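Local coordinates for hydrazine synthase subunit alpha (Candidatus Kuenenia stuttgartiensis, PDB 5C2V), which carries out the second half-reaction of hydrazine synthesis, condensing hydroxylamine received from the gamma subunit with ammonia to give hydrazine, at residues 508-520 with 571-583. Residues are numbered along the deposited sequence; the frame is centred on the assembly and turned at random.
Sequences YQYVESDGSTVTS and NIHAKALYNWWYD
Asp514 and Ser516 receive two successive backbone N-H groups of 571-583, a compact case of a turn using short polar side chains to hold a neighbouring loop. Lys575 N donates to Asp514 OD2 at 3.3 Å, fairly straight (160°), on the syn side but tilted 31° out of the carboxylate plane, while Ala576 N reaches Ser516 OG at 3.2 Å. The Lys575 chain, extended beyond CG, runs past the bent Glu512 side chain, Lys575 CB lying 3.8 Å from Glu512 CG, and ends with Lys575 NZ hydrogen-bonded to Ser513 OG at 2.8 Å. Its ammonium touches neither nearby carboxylate. Toward Val518 the contact turns apolar: Val518 CG1 meets Ala576 CB at 3.7 Å and CG2, anti to the backbone N, rests over the five-membered ring of Trp580 in a CH-pi contact. Beyond Ala576, Asn579 ND2 makes a weak, bent bond to Tyr510 OH.

Asp514 sits within the type I turn Glu512-Gly515, and Ser516 follows directly. Ser516 OG meets Asp514 OD1 at 2.6 Å near the carboxylate plane and Ser516 N from above it, closing an Asx turn; the pairing restrains both groups. Thr517 OG1 bonds Tyr510 O.

Trp580 NE1 hydrogen-bonds Thr430 OG1, and the indole stacks on Trp85 of the gamma subunit. The contact thus fastens the loop between strands 553-556 and 596-599, which also meets the beta subunit, to the middle-domain connection joining strands 503-510 and 517-522, where the Thr517 side chain lies about 6 Å from the heme c covalently bound by Cys556.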
loop_
_atom_site.group_PDB
_atom_site.type_symbol
_atom_site.label_atom_id
_atom_site.label_comp_id
_atom_site.label_asym_id
_atom_site.label_seq_id
_atom_site.Cartn_x
_atom_site.Cartn_y
_atom_site.Cartn_z
ATOM N N TYR D 508 13.821 -27.348 15.209
ATOM C CA TYR D 508 14.804 -26.797 14.284
ATOM C C TYR D 508 15.406 -27.874 13.395
ATOM O O TYR D 508 15.533 -29.027 13.804
ATOM C CB TYR D 508 15.916 -26.084 15.048
ATOM C CG TYR D 508 15.468 -24.865 15.819
ATOM C CD1 TYR D 508 15.588 -23.594 15.271
ATOM C CD2 TYR D 508 14.948 -24.981 17.103
ATOM C CE1 TYR D 508 15.196 -22.474 15.977
ATOM C CE2 TYR D 508 14.553 -23.865 17.816
ATOM C CZ TYR D 508 14.677 -22.614 17.246
ATOM O OH TYR D 508 14.283 -21.499 17.949
ATOM N N GLN D 509 15.777 -27.497 12.175
ATOM C CA GLN D 509 16.439 -28.438 11.275
ATOM C C GLN D 509 17.591 -27.776 10.529
ATOM O O GLN D 509 17.449 -26.667 10.027
ATOM C CB GLN D 509 15.438 -29.023 10.278
ATOM C CG GLN D 509 15.996 -30.174 9.463
ATOM C CD GLN D 509 16.449 -31.330 10.331
ATOM O OE1 GLN D 509 17.541 -31.867 10.149
ATOM N NE2 GLN D 509 15.609 -31.720 11.282
ATOM N N TYR D 510 18.730 -28.456 10.448
ATOM C CA TYR D 510 19.906 -27.870 9.811
ATOM C C TYR D 510 19.719 -27.709 8.304
ATOM O O TYR D 510 18.881 -28.372 7.694
ATOM C CB TYR D 510 21.157 -28.709 10.099
ATOM C CG TYR D 510 21.121 -30.127 9.568
ATOM C CD1 TYR D 510 21.550 -30.420 8.279
ATOM C CD2 TYR D 510 20.680 -31.176 10.365
ATOM C CE1 TYR D 510 21.525 -31.715 7.793
ATOM C CE2 TYR D 510 20.653 -32.474 9.887
ATOM C CZ TYR D 510 21.076 -32.738 8.601
ATOM O OH TYR D 510 21.052 -34.027 8.122
ATOM N N VAL D 511 20.506 -26.812 7.716
ATOM C CA VAL D 511 20.459 -26.560 6.281
ATOM C C VAL D 511 21.804 -26.891 5.638
ATOM O O VAL D 511 22.856 -26.521 6.158
ATOM C CB VAL D 511 20.084 -25.091 5.979
ATOM C CG1 VAL D 511 20.205 -24.794 4.492
ATOM C CG2 VAL D 511 18.676 -24.794 6.466
ATOM N N GLU D 512 21.762 -27.591 4.507
ATOM C CA GLU D 512 22.974 -27.982 3.796
ATOM C C GLU D 512 23.699 -26.767 3.227
ATOM O O GLU D 512 23.112 -25.696 3.073
ATOM C CB GLU D 512 22.645 -28.969 2.673
ATOM C CG GLU D 512 22.009 -30.269 3.141
ATOM C CD GLU D 512 22.985 -31.177 3.863
ATOM O OE1 GLU D 512 22.529 -32.134 4.524
ATOM O OE2 GLU D 512 24.208 -30.943 3.763
ATOM N N SER D 513 24.981 -26.945 2.922
ATOM C CA SER D 513 25.828 -25.859 2.437
ATOM C C SER D 513 25.334 -25.251 1.124
ATOM O O SER D 513 25.686 -24.120 0.791
ATOM C CB SER D 513 27.267 -26.354 2.262
ATOM O OG SER D 513 27.352 -27.322 1.231
ATOM N N ASP D 514 24.524 -26.000 0.381
ATOM C CA ASP D 514 23.998 -25.513 -0.890
ATOM C C ASP D 514 22.628 -24.861 -0.718
ATOM O O ASP D 514 22.011 -24.430 -1.693
ATOM C CB ASP D 514 23.919 -26.651 -1.913
ATOM C CG ASP D 514 22.895 -27.705 -1.538
ATOM O OD1 ASP D 514 22.649 -27.897 -0.329
ATOM O OD2 ASP D 514 22.337 -28.344 -2.456
ATOM N N GLY D 515 22.156 -24.796 0.522
ATOM C CA GLY D 515 20.895 -24.141 0.825
ATOM C C GLY D 515 19.706 -25.081 0.838
ATOM O O GLY D 515 18.563 -24.645 0.976
ATOM N N SER D 516 19.973 -26.375 0.696
ATOM C CA SER D 516 18.914 -27.378 0.688
ATOM C C SER D 516 18.644 -27.914 2.088
ATOM O O SER D 516 19.571 -28.114 2.873
ATOM C CB SER D 516 19.271 -28.530 -0.253
ATOM O OG SER D 516 20.457 -29.183 0.163
ATOM N N THR D 517 17.373 -28.140 2.401
ATOM C CA THR D 517 17.008 -28.705 3.695
ATOM C C THR D 517 15.810 -29.640 3.565
ATOM O O THR D 517 14.967 -29.466 2.688
ATOM C CB THR D 517 16.691 -27.603 4.729
ATOM O OG1 THR D 517 16.496 -28.195 6.020
ATOM C CG2 THR D 517 15.443 -26.828 4.333
ATOM N N VAL D 518 15.752 -30.642 4.434
ATOM C CA VAL D 518 14.650 -31.595 4.443
ATOM C C VAL D 518 14.415 -32.083 5.868
ATOM O O VAL D 518 15.364 -32.245 6.637
ATOM C CB VAL D 518 14.930 -32.795 3.502
ATOM C CG1 VAL D 518 16.219 -33.502 3.897
ATOM C CG2 VAL D 518 13.758 -33.768 3.493
ATOM N N THR D 519 13.155 -32.301 6.233
ATOM C CA THR D 519 12.863 -32.768 7.582
ATOM C C THR D 519 11.570 -33.566 7.694
ATOM O O THR D 519 10.685 -33.487 6.835
ATOM C CB THR D 519 12.782 -31.592 8.576
ATOM O OG1 THR D 519 12.908 -32.086 9.915
ATOM C CG2 THR D 519 11.460 -30.858 8.433
ATOM N N SER D 520 11.491 -34.344 8.770
ATOM C CA SER D 520 10.273 -35.036 9.165
ATOM C C SER D 520 9.669 -34.316 10.365
ATOM O O SER D 520 10.393 -33.851 11.246
ATOM C CB SER D 520 10.560 -36.500 9.506
ATOM O OG SER D 520 11.233 -37.154 8.445
ATOM N N ASN D 571 15.670 -26.474 -12.167
ATOM C CA ASN D 571 16.356 -27.750 -12.082
ATOM C C ASN D 571 17.508 -27.607 -11.105
ATOM O O ASN D 571 18.449 -26.846 -11.335
ATOM C CB ASN D 571 16.853 -28.195 -13.458
ATOM C CG ASN D 571 17.180 -29.675 -13.513
ATOM O OD1 ASN D 571 16.793 -30.441 -12.632
ATOM N ND2 ASN D 571 17.892 -30.084 -14.558
ATOM N N ILE D 572 17.426 -28.354 -10.010
ATOM C CA ILE D 572 18.365 -28.217 -8.908
ATOM C C ILE D 572 18.748 -29.585 -8.374
ATOM O O ILE D 572 17.886 -30.401 -8.050
ATOM C CB ILE D 572 17.778 -27.373 -7.750
ATOM C CG1 ILE D 572 17.414 -25.964 -8.225
ATOM C CG2 ILE D 572 18.757 -27.299 -6.590
ATOM C CD1 ILE D 572 16.875 -25.073 -7.128
ATOM N N HIS D 573 20.048 -29.832 -8.280
ATOM C CA HIS D 573 20.533 -31.076 -7.711
ATOM C C HIS D 573 20.959 -30.784 -6.279
ATOM O O HIS D 573 21.980 -30.140 -6.042
ATOM C CB HIS D 573 21.685 -31.631 -8.546
ATOM C CG HIS D 573 22.119 -33.008 -8.156
ATOM N ND1 HIS D 573 23.140 -33.673 -8.797
ATOM C CD2 HIS D 573 21.670 -33.848 -7.190
ATOM C CE1 HIS D 573 23.304 -34.863 -8.245
ATOM N NE2 HIS D 573 22.425 -34.992 -7.268
ATOM N N ALA D 574 20.171 -31.273 -5.328
ATOM C CA ALA D 574 20.301 -30.848 -3.941
ATOM C C ALA D 574 20.872 -31.940 -3.048
ATOM O O ALA D 574 20.633 -33.126 -3.268
ATOM C CB ALA D 574 18.949 -30.391 -3.410
ATOM N N LYS D 575 21.624 -31.521 -2.035
ATOM C CA LYS D 575 22.205 -32.449 -1.075
ATOM C C LYS D 575 21.132 -33.092 -0.204
ATOM O O LYS D 575 21.280 -34.232 0.237
ATOM C CB LYS D 575 23.229 -31.734 -0.189
ATOM C CG LYS D 575 24.477 -31.262 -0.916
ATOM C CD LYS D 575 25.521 -30.767 0.075
ATOM C CE LYS D 575 26.805 -30.352 -0.624
ATOM N NZ LYS D 575 27.859 -29.963 0.353
ATOM N N ALA D 576 20.053 -32.355 0.038
ATOM C CA ALA D 576 18.978 -32.820 0.909
ATOM C C ALA D 576 18.239 -34.014 0.314
ATOM O O ALA D 576 17.683 -34.835 1.045
ATOM C CB ALA D 576 18.004 -31.688 1.190
ATOM N N LEU D 577 18.242 -34.104 -1.013
ATOM C CA LEU D 577 17.570 -35.188 -1.725
ATOM C C LEU D 577 18.083 -36.558 -1.292
ATOM O O LEU D 577 17.351 -37.547 -1.335
ATOM C CB LEU D 577 17.748 -35.018 -3.237
ATOM C CG LEU D 577 17.064 -36.038 -4.149
ATOM C CD1 LEU D 577 15.556 -36.008 -3.960
ATOM C CD2 LEU D 577 17.430 -35.786 -5.604
ATOM N N TYR D 578 19.342 -36.608 -0.872
ATOM C CA TYR D 578 19.965 -37.864 -0.472
ATOM C C TYR D 578 19.838 -38.116 1.027
ATOM O O TYR D 578 20.215 -39.179 1.518
ATOM C CB TYR D 578 21.436 -37.874 -0.893
ATOM C CG TYR D 578 21.625 -37.785 -2.391
ATOM C CD1 TYR D 578 21.662 -36.556 -3.036
ATOM C CD2 TYR D 578 21.751 -38.932 -3.163
ATOM C CE1 TYR D 578 21.826 -36.472 -4.407
ATOM C CE2 TYR D 578 21.916 -38.859 -4.533
ATOM C CZ TYR D 578 21.954 -37.626 -5.149
ATOM O OH TYR D 578 22.119 -37.550 -6.514
ATOM N N ASN D 579 19.309 -37.138 1.753
ATOM C CA ASN D 579 19.045 -37.309 3.178
ATOM C C ASN D 579 17.586 -37.676 3.446
ATOM O O ASN D 579 17.176 -37.805 4.600
ATOM C CB ASN D 579 19.416 -36.040 3.949
ATOM C CG ASN D 579 19.674 -36.305 5.424
ATOM O OD1 ASN D 579 19.880 -37.447 5.833
ATOM N ND2 ASN D 579 19.668 -35.246 6.228
ATOM N N TRP D 580 16.805 -37.849 2.384
ATOM C CA TRP D 580 15.356 -37.984 2.523
ATOM C C TRP D 580 14.901 -39.424 2.791
ATOM O O TRP D 580 14.540 -39.759 3.920
ATOM C CB TRP D 580 14.674 -37.452 1.262
ATOM C CG TRP D 580 13.236 -37.078 1.435
ATOM C CD1 TRP D 580 12.496 -37.149 2.581
ATOM C CD2 TRP D 580 12.366 -36.553 0.428
ATOM N NE1 TRP D 580 11.215 -36.709 2.344
ATOM C CE2 TRP D 580 11.110 -36.338 1.028
ATOM C CE3 TRP D 580 12.526 -36.249 -0.928
ATOM C CZ2 TRP D 580 10.022 -35.833 0.321
ATOM C CZ3 TRP D 580 11.446 -35.750 -1.628
ATOM C CH2 TRP D 580 10.209 -35.546 -1.003
ATOM N N TRP D 581 14.899 -40.272 1.763
ATOM C CA TRP D 581 14.648 -41.696 1.968
ATOM C C TRP D 581 15.698 -42.537 1.240
ATOM O O TRP D 581 15.623 -42.706 0.021
ATOM C CB TRP D 581 13.231 -42.028 1.473
ATOM C CG TRP D 581 12.841 -43.478 1.491
ATOM C CD1 TRP D 581 13.315 -44.446 2.321
ATOM C CD2 TRP D 581 11.883 -44.117 0.634
ATOM N NE1 TRP D 581 12.716 -45.650 2.035
ATOM C CE2 TRP D 581 11.834 -45.475 1.003
ATOM C CE3 TRP D 581 11.062 -43.671 -0.407
ATOM C CZ2 TRP D 581 10.998 -46.393 0.367
ATOM C CZ3 TRP D 581 10.236 -44.585 -1.040
ATOM C CH2 TRP D 581 10.211 -45.929 -0.650
ATOM N N TYR D 582 16.666 -43.072 1.981
ATOM C CA TYR D 582 17.645 -44.000 1.410
ATOM C C TYR D 582 17.485 -45.477 1.807
ATOM O O TYR D 582 18.278 -46.315 1.377
ATOM C CB TYR D 582 19.077 -43.532 1.722
ATOM C CG TYR D 582 19.344 -43.047 3.133
ATOM C CD1 TYR D 582 19.048 -41.742 3.508
ATOM C CD2 TYR D 582 19.938 -43.879 4.073
ATOM C CE1 TYR D 582 19.307 -41.289 4.788
ATOM C CE2 TYR D 582 20.201 -43.434 5.356
ATOM C CZ TYR D 582 19.882 -42.140 5.708
ATOM O OH TYR D 582 20.142 -41.692 6.983
ATOM N N ASP D 583 16.485 -45.804 2.622
ATOM C CA ASP D 583 16.371 -47.165 3.159
ATOM C C ASP D 583 15.050 -47.844 2.787
ATOM O O ASP D 583 13.981 -47.258 2.941
ATOM C CB ASP D 583 16.528 -47.141 4.682
ATOM C CG ASP D 583 16.998 -48.469 5.244
ATOM O OD1 ASP D 583 16.869 -49.496 4.545
ATOM O OD2 ASP D 583 17.497 -48.485 6.389
#